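Local coordinates for protein Rho guanine nucleotide exchange factor 11 (Homo sapiens, PDB 5JHH) that probably switches on Rho-family GTPases by promoting exchange of bound GDP for GTP, using a RhoGEF (Dbl-homology) domain followed by a PH domain, at residues H37-R42 against L73-N78; L44-Y49 against F67-P71; S79-M84 against L100-F105; L113-A118 against E203-V208. One frame throughout, in Å; residues are numbered along the deposited sequence. Where two conformers were deposited one is given.

Interaction 1 (H37-R42 against L73-N78); sequences HLRTLR and LIEIHN
The Asn78 amide is held from two sides: OD1 takes a weak hydrogen bond from Arg42 NH1 (3.3 Å), and the sounder bond from ND2 to Glu75 OE1 (3.2 Å, 151°) fixes its rotation. OD1 meets the guanidinium at its edge, the two planes turned by 70°, and CD1 of Leu38 lies over the guanidinium face. Below this partly exposed edge the contact turns apolar: Leu38 CD2 packs on Asn78 CA at 3.7 Å, and Leu41 CB on Ile74 CG1 at 3.8 Å. Deeper still, the ring of His37 comes edge-on to the face of His77, centroids 4.6 Å apart. CG of His77, anti to the carbonyl carbon, sets the ring between the helices, where Glu34 binds ND1 and Glu166 binds NE2. Replacing His77 by an alanine is likely to leave both carboxylates without their common partner and His37 without the face it packs on. The axes run antiparallel at 159°, 9.9 Å apart, a pairing characteristic of the elongated helical bundle of a Dbl-homology domain.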
loop_
_atom_site.group_PDB
_atom_site.type_symbol
_atom_site.label_atom_id
_atom_site.label_comp_id
_atom_site.label_asym_id
_atom_site.label_seq_id
_atom_site.Cartn_x
_atom_site.Cartn_y
_atom_site.Cartn_z
ATOM N N HIS A 37 -2.843 -18.867 -5.564
ATOM C CA HIS A 37 -1.963 -18.252 -4.600
ATOM C C HIS A 37 -1.050 -19.288 -3.972
ATOM O O HIS A 37 0.156 -19.132 -3.873
ATOM C CB HIS A 37 -2.764 -17.505 -3.549
ATOM C CG HIS A 37 -1.906 -16.930 -2.498
ATOM N ND1 HIS A 37 -1.819 -17.478 -1.237
ATOM C CD2 HIS A 37 -1.001 -15.939 -2.546
ATOM C CE1 HIS A 37 -0.913 -16.820 -0.543
ATOM N NE2 HIS A 37 -0.390 -15.900 -1.326
ATOM N N LEU A 38 -1.637 -20.391 -3.623
ATOM C CA LEU A 38 -0.894 -21.547 -3.190
ATOM C C LEU A 38 0.185 -21.906 -4.175
ATOM O O LEU A 38 1.300 -22.240 -3.799
ATOM C CB LEU A 38 -1.851 -22.692 -2.963
ATOM C CG LEU A 38 -1.310 -23.980 -2.366
ATOM C CD1 LEU A 38 -0.461 -23.720 -1.131
ATOM C CD2 LEU A 38 -2.483 -24.879 -2.002
ATOM N N ARG A 39 -0.123 -21.811 -5.456
ATOM C CA ARG A 39 0.878 -22.116 -6.469
ATOM C C ARG A 39 2.067 -21.190 -6.305
ATOM O O ARG A 39 3.221 -21.639 -6.287
ATOM C CB ARG A 39 0.296 -21.984 -7.873
ATOM C CG ARG A 39 1.123 -22.659 -8.964
ATOM C CD ARG A 39 1.012 -21.906 -10.295
ATOM N NE ARG A 39 2.247 -22.002 -11.056
ATOM C CZ ARG A 39 3.089 -20.994 -11.260
ATOM N NH1 ARG A 39 4.170 -21.200 -11.957
ATOM N NH2 ARG A 39 2.846 -19.778 -10.790
ATOM N N THR A 40 1.788 -19.902 -6.130
ATOM C CA THR A 40 2.847 -18.936 -5.999
ATOM C C THR A 40 3.704 -19.199 -4.773
ATOM O O THR A 40 4.912 -19.054 -4.816
ATOM C CB THR A 40 2.273 -17.530 -5.913
ATOM O OG1 THR A 40 1.536 -17.268 -7.090
ATOM C CG2 THR A 40 3.344 -16.481 -5.802
ATOM N N LEU A 41 3.099 -19.596 -3.673
ATOM C CA LEU A 41 3.903 -19.906 -2.530
ATOM C C LEU A 41 4.812 -21.101 -2.786
ATOM O O LEU A 41 5.940 -21.159 -2.237
ATOM C CB LEU A 41 3.069 -20.172 -1.292
ATOM C CG LEU A 41 2.156 -19.041 -0.853
ATOM C CD1 LEU A 41 1.353 -19.501 0.361
ATOM C CD2 LEU A 41 2.910 -17.779 -0.524
ATOM N N ARG A 42 4.335 -22.070 -3.559
ATOM C CA ARG A 42 5.151 -23.269 -3.822
ATOM C C ARG A 42 6.247 -22.982 -4.795
ATOM O O ARG A 42 7.294 -23.622 -4.737
ATOM C CB ARG A 42 4.346 -24.457 -4.312
ATOM C CG ARG A 42 3.492 -25.012 -3.201
ATOM C CD ARG A 42 2.732 -26.236 -3.643
ATOM N NE ARG A 42 2.271 -26.976 -2.470
ATOM C CZ ARG A 42 1.025 -27.360 -2.276
ATOM N NH1 ARG A 42 0.704 -27.995 -1.160
ATOM N NH2 ARG A 42 0.104 -27.123 -3.207
ATOM N N LEU A 73 3.199 -21.216 6.395
ATOM C CA LEU A 73 2.390 -20.366 5.546
ATOM C C LEU A 73 1.705 -21.162 4.464
ATOM O O LEU A 73 0.508 -21.062 4.282
ATOM C CB LEU A 73 3.224 -19.262 4.925
ATOM C CG LEU A 73 2.438 -18.178 4.221
ATOM C CD1 LEU A 73 1.516 -17.470 5.187
ATOM C CD2 LEU A 73 3.436 -17.170 3.670
ATOM N N ILE A 74 2.443 -22.064 3.861
ATOM C CA ILE A 74 1.898 -22.909 2.831
ATOM C C ILE A 74 0.781 -23.807 3.369
ATOM O O ILE A 74 -0.268 -23.958 2.718
ATOM C CB ILE A 74 3.017 -23.743 2.216
ATOM C CG1 ILE A 74 3.838 -22.858 1.266
ATOM C CG2 ILE A 74 2.493 -25.007 1.575
ATOM C CD1 ILE A 74 5.085 -23.551 0.700
ATOM N N GLU A 75 0.994 -24.396 4.539
ATOM C CA GLU A 75 -0.033 -25.227 5.153
ATOM C C GLU A 75 -1.323 -24.457 5.601
ATOM O O GLU A 75 -2.428 -24.937 5.445
ATOM C CB GLU A 75 0.594 -26.002 6.295
ATOM C CG GLU A 75 -0.309 -27.059 6.941
ATOM C CD GLU A 75 -1.037 -27.943 5.937
ATOM O OE1 GLU A 75 -0.507 -28.205 4.824
ATOM O OE2 GLU A 75 -2.172 -28.335 6.268
ATOM N N ILE A 76 -1.192 -23.235 6.083
ATOM C CA ILE A 76 -2.346 -22.384 6.272
ATOM C C ILE A 76 -3.233 -22.412 5.034
ATOM O O ILE A 76 -4.473 -22.521 5.134
ATOM C CB ILE A 76 -1.964 -20.896 6.422
ATOM C CG1 ILE A 76 -1.263 -20.582 7.736
ATOM C CG2 ILE A 76 -3.158 -19.969 6.234
ATOM C CD1 ILE A 76 -2.043 -20.884 8.939
ATOM N N HIS A 77 -2.629 -22.154 3.880
ATOM C CA HIS A 77 -3.417 -22.028 2.654
ATOM C C HIS A 77 -3.802 -23.364 2.015
ATOM O O HIS A 77 -4.852 -23.457 1.371
ATOM C CB HIS A 77 -2.742 -21.134 1.616
ATOM C CG HIS A 77 -2.722 -19.701 1.989
ATOM N ND1 HIS A 77 -3.777 -18.858 1.747
ATOM C CD2 HIS A 77 -1.769 -18.946 2.587
ATOM C CE1 HIS A 77 -3.484 -17.651 2.182
ATOM N NE2 HIS A 77 -2.279 -17.683 2.714
ATOM N N ASN A 78 -2.957 -24.363 2.144
ATOM C CA ASN A 78 -3.242 -25.661 1.571
ATOM C C ASN A 78 -4.425 -26.317 2.292
ATOM O O ASN A 78 -5.348 -26.788 1.653
ATOM C CB ASN A 78 -2.013 -26.520 1.709
ATOM C CG ASN A 78 -2.207 -27.939 1.199
ATOM O OD1 ASN A 78 -2.409 -28.174 0.018
ATOM N ND2 ASN A 78 -2.110 -28.886 2.101
#

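Interaction 2 (L44-Y49 against F67-P71); sequences LDLIFY and FPNLP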
loop_
_atom_site.group_PDB
_atom_site.type_symbol
_atom_site.label_atom_id
_atom_site.label_comp_id
_atom_site.label_asym_id
_atom_site.label_seq_id
_atom_site.Cartn_x
_atom_site.Cartn_y
_atom_site.Cartn_z
ATOM N N LEU A 44 7.763 -20.023 -4.536
ATOM C CA LEU A 44 8.731 -19.441 -3.662
ATOM C C LEU A 44 9.522 -20.549 -2.986
ATOM O O LEU A 44 10.739 -20.431 -2.763
ATOM C CB LEU A 44 8.074 -18.575 -2.583
ATOM C CG LEU A 44 7.445 -17.264 -3.030
ATOM C CD1 LEU A 44 6.683 -16.642 -1.875
ATOM C CD2 LEU A 44 8.522 -16.289 -3.500
ATOM N N ASP A 45 8.825 -21.613 -2.617
ATOM C CA ASP A 45 9.481 -22.696 -1.880
ATOM C C ASP A 45 10.499 -23.410 -2.744
ATOM O O ASP A 45 11.642 -23.568 -2.380
ATOM C CB ASP A 45 8.447 -23.690 -1.403
ATOM C CG ASP A 45 9.025 -24.734 -0.514
ATOM O OD1 ASP A 45 9.828 -24.355 0.337
ATOM O OD2 ASP A 45 8.672 -25.927 -0.646
ATOM N N LEU A 46 10.074 -23.816 -3.917
ATOM C CA LEU A 46 10.861 -24.718 -4.672
ATOM C C LEU A 46 11.951 -23.960 -5.429
ATOM O O LEU A 46 13.066 -24.409 -5.454
ATOM C CB LEU A 46 9.957 -25.519 -5.620
ATOM C CG LEU A 46 10.625 -26.113 -6.881
ATOM C CD1 LEU A 46 11.419 -27.377 -6.531
ATOM C CD2 LEU A 46 9.607 -26.363 -8.006
ATOM N N ILE A 47 11.637 -22.838 -6.073
ATOM C CA ILE A 47 12.618 -22.184 -6.930
ATOM C C ILE A 47 13.629 -21.377 -6.102
ATOM O O ILE A 47 14.789 -21.260 -6.509
ATOM C CB ILE A 47 11.961 -21.238 -7.951
ATOM C CG1 ILE A 47 11.007 -21.993 -8.883
ATOM C CG2 ILE A 47 13.001 -20.519 -8.791
ATOM C CD1 ILE A 47 11.639 -23.126 -9.652
ATOM N N PHE A 48 13.205 -20.838 -4.951
ATOM C CA PHE A 48 14.062 -19.955 -4.197
ATOM C C PHE A 48 14.498 -20.557 -2.868
ATOM O O PHE A 48 15.679 -20.851 -2.657
ATOM C CB PHE A 48 13.381 -18.611 -4.001
ATOM C CG PHE A 48 13.153 -17.842 -5.292
ATOM C CD1 PHE A 48 14.164 -17.107 -5.862
ATOM C CD2 PHE A 48 11.957 -17.928 -5.961
ATOM C CE1 PHE A 48 13.972 -16.437 -7.053
ATOM C CE2 PHE A 48 11.732 -17.206 -7.127
ATOM C CZ PHE A 48 12.754 -16.491 -7.696
ATOM N N TYR A 49 13.551 -20.711 -1.961
ATOM C CA TYR A 49 13.848 -21.035 -0.579
ATOM C C TYR A 49 14.662 -22.302 -0.423
ATOM O O TYR A 49 15.744 -22.274 0.162
ATOM C CB TYR A 49 12.558 -21.153 0.255
ATOM C CG TYR A 49 12.836 -21.578 1.674
ATOM C CD1 TYR A 49 13.593 -20.805 2.517
ATOM C CD2 TYR A 49 12.359 -22.793 2.155
ATOM C CE1 TYR A 49 13.883 -21.216 3.830
ATOM C CE2 TYR A 49 12.621 -23.223 3.443
ATOM C CZ TYR A 49 13.376 -22.425 4.279
ATOM O OH TYR A 49 13.600 -22.853 5.542
ATOM N N PHE A 67 12.747 -15.785 4.728
ATOM C CA PHE A 67 11.721 -16.806 4.679
ATOM C C PHE A 67 11.513 -17.392 6.084
ATOM O O PHE A 67 11.957 -18.452 6.389
ATOM C CB PHE A 67 12.087 -17.935 3.741
ATOM C CG PHE A 67 12.080 -17.594 2.311
ATOM C CD1 PHE A 67 10.927 -17.403 1.642
ATOM C CD2 PHE A 67 13.248 -17.505 1.622
ATOM C CE1 PHE A 67 10.928 -17.127 0.325
ATOM C CE2 PHE A 67 13.263 -17.212 0.303
ATOM C CZ PHE A 67 12.098 -17.022 -0.351
ATOM N N PRO A 68 10.772 -16.580 6.955
ATOM C CA PRO A 68 10.679 -17.086 8.328
ATOM C C PRO A 68 9.937 -18.374 8.579
ATOM O O PRO A 68 10.338 -19.116 9.421
ATOM C CB PRO A 68 9.939 -15.992 9.055
ATOM C CG PRO A 68 10.247 -14.797 8.334
ATOM C CD PRO A 68 10.074 -15.206 6.960
ATOM N N ASN A 69 8.836 -18.601 7.890
ATOM C CA ASN A 69 7.897 -19.617 8.250
ATOM C C ASN A 69 7.086 -20.025 7.050
ATOM O O ASN A 69 5.901 -20.129 7.101
ATOM C CB ASN A 69 6.991 -19.059 9.324
ATOM C CG ASN A 69 6.287 -17.810 8.875
ATOM O OD1 ASN A 69 6.627 -17.235 7.907
ATOM N ND2 ASN A 69 5.329 -17.406 9.602
ATOM N N LEU A 70 7.773 -20.247 5.960
ATOM C CA LEU A 70 7.161 -20.545 4.701
ATOM C C LEU A 70 6.358 -21.834 4.690
ATOM O O LEU A 70 5.273 -21.856 4.186
ATOM C CB LEU A 70 8.195 -20.535 3.585
ATOM C CG LEU A 70 7.702 -20.664 2.157
ATOM C CD1 LEU A 70 6.647 -19.676 1.824
ATOM C CD2 LEU A 70 8.795 -20.578 1.133
ATOM N N PRO A 71 6.984 -22.941 5.294
ATOM C CA PRO A 71 6.171 -24.156 5.268
ATOM C C PRO A 71 4.881 -24.047 6.037
ATOM O O PRO A 71 3.941 -24.668 5.669
ATOM C CB PRO A 71 7.054 -25.209 5.898
ATOM C CG PRO A 71 8.401 -24.753 5.688
ATOM C CD PRO A 71 8.320 -23.327 5.948
#
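Tyr49 and Phe67 make the aromatic part of this contact. The edge of Tyr49 points toward the face of Phe67 in an offset edge-to-face pair, centroids 5.2 Å apart and planes at 61°, and the closest atoms, Tyr49 CD1 and Phe67 CD2, are separated by 3.4 Å. A CH-pi contact belongs to the same pair: CB of Tyr49 stands almost on the ring normal, 3.9 Å from the Phe67 centroid. With CG of Tyr49 anti to its own nitrogen (chi1 176°), the ring runs back alongside Phe67, the two side chains pointing opposite ways.

Aliphatic groups pack at Phe67 and beside Tyr49. Leu44 CB approaches Phe67 CE1 at 4.3 Å, Phe48 CB approaches CZ of the same ring, and Leu70 sends CD2 against the backbone, 3.7 Å from Asp45 CA. That methyl also touches Tyr49 CB. Were Phe67 an alanine, a gap would be likely to open between Leu44, Phe48 and Tyr49, and the tyrosine edge to lose the face it meets.

Polar ends look elsewhere, and no hydrogen bond spans the segments: Asp45 OD1 takes one from Gln50 NE2. The helical segment contains a pi-type turn, in which Tyr49 N bonds to Leu44 O. The whole is a hydrophobic seam joining helix 18-54 to the turn that starts helix 70-89, part of the all-helical core of the RhoGEF domain.

Interaction 3 (S79-M84 against L100-F105); sequences SWCEAM and LMLARF. With GOL (glycerol), chain E.
Trp80 fills the dense half of this contact, its indole a knob among Leu100, Met101, Arg104 and Phe105. NE1 gives a hydrogen bond to Leu100 O (3.1 Å, 160°), the oxygen near the indole plane but the donor well above the carbonyl plane. Arg104 CB covers one indole face, 3.5 Å from the centroid of the five-membered ring, and Met84 CE the opposite face. The edge of Phe105 meets the face of the six-membered ring in an offset edge-to-face pair, planes at 74°. Met101 CE touches Trp80 CZ2 at 3.5 Å, with Met101 SD at the edge of that ring in a Met-aromatic contact.

The other side is looser: a glycerol, probably from the crystallisation liquor, donates from O3 to Ser79 OG and takes a weak bond from Arg104 NH2. CG of Arg104 runs anti to the backbone N (chi1 -164°) and the chain then bends twice; NH1 has weak links to Ala109 O and Glu112. One tryptophan knob thus joins helices 70-89 and 98-105 within the Dbl-homology bundle.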
loop_
_atom_site.group_PDB
_atom_site.type_symbol
_atom_site.label_atom_id
_atom_site.label_comp_id
_atom_site.label_asym_id
_atom_site.label_seq_id
_atom_site.Cartn_x
_atom_site.Cartn_y
_atom_site.Cartn_z
ATOM N N SER A 79 -4.430 -26.264 3.611
ATOM C CA SER A 79 -5.523 -26.816 4.370
ATOM C C SER A 79 -6.814 -26.174 3.919
ATOM O O SER A 79 -7.767 -26.850 3.604
ATOM C CB SER A 79 -5.307 -26.651 5.879
ATOM O OG SER A 79 -5.270 -25.274 6.267
ATOM N N TRP A 80 -6.842 -24.859 3.840
ATOM C CA TRP A 80 -8.055 -24.177 3.421
ATOM C C TRP A 80 -8.429 -24.583 1.992
ATOM O O TRP A 80 -9.574 -24.888 1.675
ATOM C CB TRP A 80 -7.881 -22.649 3.508
ATOM C CG TRP A 80 -9.160 -21.913 3.594
ATOM C CD1 TRP A 80 -10.251 -22.303 4.291
ATOM C CD2 TRP A 80 -9.488 -20.634 3.012
ATOM N NE1 TRP A 80 -11.245 -21.369 4.178
ATOM C CE2 TRP A 80 -10.811 -20.343 3.385
ATOM C CE3 TRP A 80 -8.811 -19.739 2.158
ATOM C CZ2 TRP A 80 -11.466 -19.154 2.996
ATOM C CZ3 TRP A 80 -9.435 -18.579 1.767
ATOM C CH2 TRP A 80 -10.772 -18.288 2.191
ATOM N N CYS A 81 -7.437 -24.576 1.135
ATOM C CA CYS A 81 -7.626 -25.030 -0.211
ATOM C C CYS A 81 -8.232 -26.435 -0.284
ATOM O O CYS A 81 -9.118 -26.668 -1.077
ATOM C CB CYS A 81 -6.303 -25.054 -0.888
ATOM S SG CYS A 81 -6.408 -24.330 -2.476
ATOM N N GLU A 82 -7.748 -27.374 0.517
ATOM C CA GLU A 82 -8.311 -28.725 0.506
ATOM C C GLU A 82 -9.776 -28.753 1.012
ATOM O O GLU A 82 -10.567 -29.575 0.540
ATOM C CB GLU A 82 -7.457 -29.734 1.308
ATOM C CG GLU A 82 -6.114 -30.138 0.670
ATOM C CD GLU A 82 -6.236 -30.921 -0.650
ATOM O OE1 GLU A 82 -6.653 -32.097 -0.609
ATOM O OE2 GLU A 82 -5.882 -30.385 -1.737
ATOM N N ALA A 83 -10.137 -27.886 1.960
ATOM C CA ALA A 83 -11.535 -27.806 2.392
ATOM C C ALA A 83 -12.410 -27.227 1.284
ATOM O O ALA A 83 -13.579 -27.570 1.196
ATOM C CB ALA A 83 -11.688 -26.998 3.677
ATOM N N MET A 84 -11.863 -26.355 0.440
ATOM C CA MET A 84 -12.601 -25.840 -0.701
ATOM C C MET A 84 -12.899 -26.955 -1.702
ATOM O O MET A 84 -13.961 -26.993 -2.313
ATOM C CB MET A 84 -11.832 -24.705 -1.409
ATOM C CG MET A 84 -11.688 -23.422 -0.617
ATOM S SD MET A 84 -10.579 -22.242 -1.450
ATOM C CE MET A 84 -10.860 -20.827 -0.390
ATOM N N LEU A 100 -16.990 -22.344 5.980
ATOM C CA LEU A 100 -15.681 -22.437 5.412
ATOM C C LEU A 100 -14.906 -21.112 5.601
ATOM O O LEU A 100 -13.760 -21.120 6.029
ATOM C CB LEU A 100 -15.804 -22.808 3.946
ATOM C CG LEU A 100 -14.531 -22.989 3.138
ATOM C CD1 LEU A 100 -13.580 -24.006 3.746
ATOM C CD2 LEU A 100 -14.921 -23.421 1.753
ATOM N N MET A 101 -15.566 -19.974 5.406
ATOM C CA MET A 101 -14.915 -18.690 5.634
ATOM C C MET A 101 -14.543 -18.498 7.088
ATOM O O MET A 101 -13.437 -18.039 7.407
ATOM C CB MET A 101 -15.800 -17.557 5.185
ATOM C CG MET A 101 -16.259 -17.642 3.727
ATOM S SD MET A 101 -14.910 -17.544 2.549
ATOM C CE MET A 101 -14.815 -19.208 1.991
ATOM N N LEU A 102 -15.459 -18.819 7.992
ATOM C CA LEU A 102 -15.138 -18.715 9.402
ATOM C C LEU A 102 -14.049 -19.701 9.835
ATOM O O LEU A 102 -13.338 -19.441 10.794
ATOM C CB LEU A 102 -16.374 -18.911 10.293
ATOM C CG LEU A 102 -17.509 -17.905 10.062
ATOM C CD1 LEU A 102 -18.745 -18.328 10.856
ATOM C CD2 LEU A 102 -17.094 -16.495 10.459
ATOM N N ALA A 103 -13.933 -20.832 9.164
ATOM C CA ALA A 103 -12.929 -21.771 9.545
ATOM C C ALA A 103 -11.503 -21.238 9.225
ATOM O O ALA A 103 -10.504 -21.713 9.792
ATOM C CB ALA A 103 -13.186 -23.111 8.880
ATOM N N ARG A 104 -11.408 -20.241 8.355
ATOM C CA ARG A 104 -10.101 -19.598 8.105
ATOM C C ARG A 104 -9.903 -18.264 8.807
ATOM O O ARG A 104 -8.790 -17.885 9.140
ATOM C CB ARG A 104 -9.851 -19.427 6.611
ATOM C CG ARG A 104 -8.393 -19.119 6.203
ATOM C CD ARG A 104 -7.427 -19.129 7.410
ATOM N NE ARG A 104 -6.775 -20.364 7.555
ATOM C CZ ARG A 104 -6.148 -20.824 8.611
ATOM N NH1 ARG A 104 -6.099 -20.214 9.780
ATOM N NH2 ARG A 104 -5.592 -21.980 8.453
ATOM N N PHE A 105 -10.962 -17.526 9.020
ATOM C CA PHE A 105 -10.804 -16.129 9.370
ATOM C C PHE A 105 -11.355 -15.751 10.692
ATOM O O PHE A 105 -11.317 -14.575 11.042
ATOM C CB PHE A 105 -11.500 -15.255 8.318
ATOM C CG PHE A 105 -10.950 -15.409 6.954
ATOM C CD1 PHE A 105 -9.602 -15.200 6.713
ATOM C CD2 PHE A 105 -11.787 -15.684 5.877
ATOM C CE1 PHE A 105 -9.081 -15.364 5.427
ATOM C CE2 PHE A 105 -11.278 -15.797 4.599
ATOM C CZ PHE A 105 -9.906 -15.652 4.385
HETATM C C1 GOL E . -10.077 -25.945 7.214
HETATM O O1 GOL E . -10.706 -25.068 6.281
HETATM C C2 GOL E . -8.998 -25.236 8.060
HETATM O O2 GOL E . -7.892 -26.109 8.007
HETATM C C3 GOL E . -8.599 -23.803 7.639
HETATM O O3 GOL E . -7.422 -23.714 6.791
#

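Interaction 4 (L113-A118 against E203-V208); sequences LQQVAA and EILKYV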
loop_
_atom_site.group_PDB
_atom_site.type_symbol
_atom_site.label_atom_id
_atom_site.label_comp_id
_atom_site.label_asym_id
_atom_site.label_seq_id
_atom_site.Cartn_x
_atom_site.Cartn_y
_atom_site.Cartn_z
ATOM N N LEU A 113 -3.679 -17.358 11.473
ATOM C CA LEU A 113 -3.404 -16.752 10.174
ATOM C C LEU A 113 -2.700 -15.420 10.337
ATOM O O LEU A 113 -1.705 -15.156 9.652
ATOM C CB LEU A 113 -4.674 -16.542 9.374
ATOM C CG LEU A 113 -4.543 -15.707 8.097
ATOM C CD1 LEU A 113 -3.501 -16.173 7.079
ATOM C CD2 LEU A 113 -5.880 -15.712 7.406
ATOM N N GLN A 114 -3.155 -14.600 11.276
ATOM C CA GLN A 114 -2.525 -13.305 11.429
ATOM C C GLN A 114 -1.142 -13.418 12.010
ATOM O O GLN A 114 -0.294 -12.641 11.633
ATOM C CB GLN A 114 -3.382 -12.270 12.156
ATOM C CG GLN A 114 -3.570 -12.444 13.631
ATOM C CD GLN A 114 -4.758 -11.626 14.194
ATOM O OE1 GLN A 114 -5.514 -10.983 13.469
ATOM N NE2 GLN A 114 -4.877 -11.606 15.544
ATOM N N GLN A 115 -0.884 -14.412 12.851
ATOM C CA GLN A 115 0.426 -14.532 13.429
ATOM C C GLN A 115 1.362 -14.926 12.326
ATOM O O GLN A 115 2.443 -14.424 12.223
ATOM C CB GLN A 115 0.564 -15.672 14.445
ATOM C CG GLN A 115 -0.181 -15.594 15.722
ATOM C CD GLN A 115 0.036 -16.880 16.548
ATOM O OE1 GLN A 115 -0.552 -17.943 16.276
ATOM N NE2 GLN A 115 0.892 -16.790 17.519
ATOM N N VAL A 116 1.002 -15.977 11.618
ATOM C CA VAL A 116 1.857 -16.534 10.590
ATOM C C VAL A 116 2.056 -15.518 9.477
ATOM O O VAL A 116 3.168 -15.251 9.122
ATOM C CB VAL A 116 1.279 -17.845 10.076
ATOM C CG1 VAL A 116 2.107 -18.373 8.936
ATOM C CG2 VAL A 116 1.281 -18.872 11.222
ATOM N N ALA A 117 1.000 -14.862 9.019
ATOM C CA ALA A 117 1.181 -13.877 7.960
ATOM C C ALA A 117 2.018 -12.710 8.426
ATOM O O ALA A 117 2.838 -12.174 7.672
ATOM C CB ALA A 117 -0.150 -13.381 7.435
ATOM N N ALA A 118 1.871 -12.330 9.680
ATOM C CA ALA A 118 2.608 -11.171 10.169
ATOM C C ALA A 118 4.087 -11.485 10.300
ATOM O O ALA A 118 4.915 -10.695 9.910
ATOM C CB ALA A 118 2.053 -10.694 11.526
ATOM N N GLU A 203 -9.660 -6.956 10.316
ATOM C CA GLU A 203 -8.931 -6.962 11.591
ATOM C C GLU A 203 -7.573 -7.673 11.440
ATOM O O GLU A 203 -6.548 -7.253 11.953
ATOM C CB GLU A 203 -9.817 -7.685 12.592
ATOM C CG GLU A 203 -9.939 -7.020 13.933
ATOM C CD GLU A 203 -10.288 -5.558 13.900
ATOM O OE1 GLU A 203 -11.380 -5.233 13.412
ATOM O OE2 GLU A 203 -9.463 -4.758 14.418
ATOM N N ILE A 204 -7.566 -8.709 10.625
ATOM C CA ILE A 204 -6.338 -9.404 10.334
ATOM C C ILE A 204 -5.423 -8.474 9.564
ATOM O O ILE A 204 -4.238 -8.436 9.798
ATOM C CB ILE A 204 -6.645 -10.663 9.508
ATOM C CG1 ILE A 204 -7.227 -11.737 10.419
ATOM C CG2 ILE A 204 -5.434 -11.144 8.780
ATOM C CD1 ILE A 204 -7.820 -12.882 9.616
ATOM N N LEU A 205 -5.958 -7.738 8.617
ATOM C CA LEU A 205 -5.124 -6.785 7.871
ATOM C C LEU A 205 -4.569 -5.683 8.760
ATOM O O LEU A 205 -3.418 -5.234 8.599
ATOM C CB LEU A 205 -5.918 -6.169 6.721
ATOM C CG LEU A 205 -6.160 -7.171 5.590
ATOM C CD1 LEU A 205 -7.332 -6.799 4.694
ATOM C CD2 LEU A 205 -4.914 -7.353 4.737
ATOM N N LYS A 206 -5.363 -5.261 9.733
ATOM C CA LYS A 206 -4.897 -4.242 10.656
ATOM C C LYS A 206 -3.769 -4.764 11.509
ATOM O O LYS A 206 -2.812 -4.019 11.793
ATOM C CB LYS A 206 -6.032 -3.731 11.541
ATOM C CG LYS A 206 -6.999 -2.795 10.817
ATOM C CD LYS A 206 -8.117 -2.378 11.780
ATOM C CE LYS A 206 -9.500 -2.370 11.131
ATOM N NZ LYS A 206 -10.606 -2.251 12.121
ATOM N N TYR A 207 -3.863 -6.030 11.874
ATOM C CA TYR A 207 -2.830 -6.670 12.663
ATOM C C TYR A 207 -1.529 -6.793 11.869
ATOM O O TYR A 207 -0.467 -6.479 12.375
ATOM C CB TYR A 207 -3.325 -8.060 13.102
ATOM C CG TYR A 207 -2.377 -8.873 13.946
ATOM C CD1 TYR A 207 -1.298 -9.504 13.371
ATOM C CD2 TYR A 207 -2.593 -9.074 15.311
ATOM C CE1 TYR A 207 -0.428 -10.263 14.139
ATOM C CE2 TYR A 207 -1.727 -9.855 16.081
ATOM C CZ TYR A 207 -0.648 -10.429 15.478
ATOM O OH TYR A 207 0.278 -11.177 16.144
ATOM N N VAL A 208 -1.608 -7.240 10.609
ATOM C CA VAL A 208 -0.399 -7.328 9.776
ATOM C C VAL A 208 0.125 -5.914 9.488
ATOM O O VAL A 208 1.308 -5.675 9.538
ATOM C CB VAL A 208 -0.648 -8.062 8.466
ATOM C CG1 VAL A 208 0.622 -8.071 7.587
ATOM C CG2 VAL A 208 -1.088 -9.475 8.785
#
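Gln114 lies flat against the Tyr207 ring where two helices of the Dbl-homology bundle run side by side, crossing at -34° with axes 9.3 Å apart. The glutamine is the main bump: CG stands over the ring centre, 3.6 Å from the centroid, and the amide continues across the same face with its plane only 8° from that of the ring. Its chi1 of 72° places CG between backbone N and carbonyl carbon, and the extended chain beyond carries the amide over the tyrosine. OE1 faces Ile204 CG1 at 3.6 Å and accepts a hydrogen bond from Arg110 NE, which would limit its rotation. One turn on, Ala118 leaves room for the Tyr207 edge, its CB 3.6 Å from Tyr207 CE1 near the ring plane, and Val208 CG2 settles near Ala117 CB at 4.2 Å. A chain of another protein packs on Leu205, Lys206 and Val208, consistent with a GTPase-binding face. Toward the N-terminal end of both segments, Leu113 CD2 meets Ile204 CD1 at 4.1 Å.

From the N terminus, helix 18-54 supplies the first segments of interactions 1 and 2. Interaction 2 closes the shorter loop, 44-49 to 67-71, wholly within the longer one that interaction 1 closes from 37-42 to 73-78. The chain continues along helix 70-89 into interaction 3, which folds it back onto helix 98-105. Interaction 4 then spans the longest interval, 84 residues, bringing helix 107-121 against helix 189-227. No loops cross; interactions 1, 3 and 4 follow in series. Contacts between them knit the set: Leu73 and Ile76 pack on Val116, Phe105 on Leu113 and Ile204, and Asn69 ND2 probably bonds to Val116 O. All four lie in the RhoGEF domain.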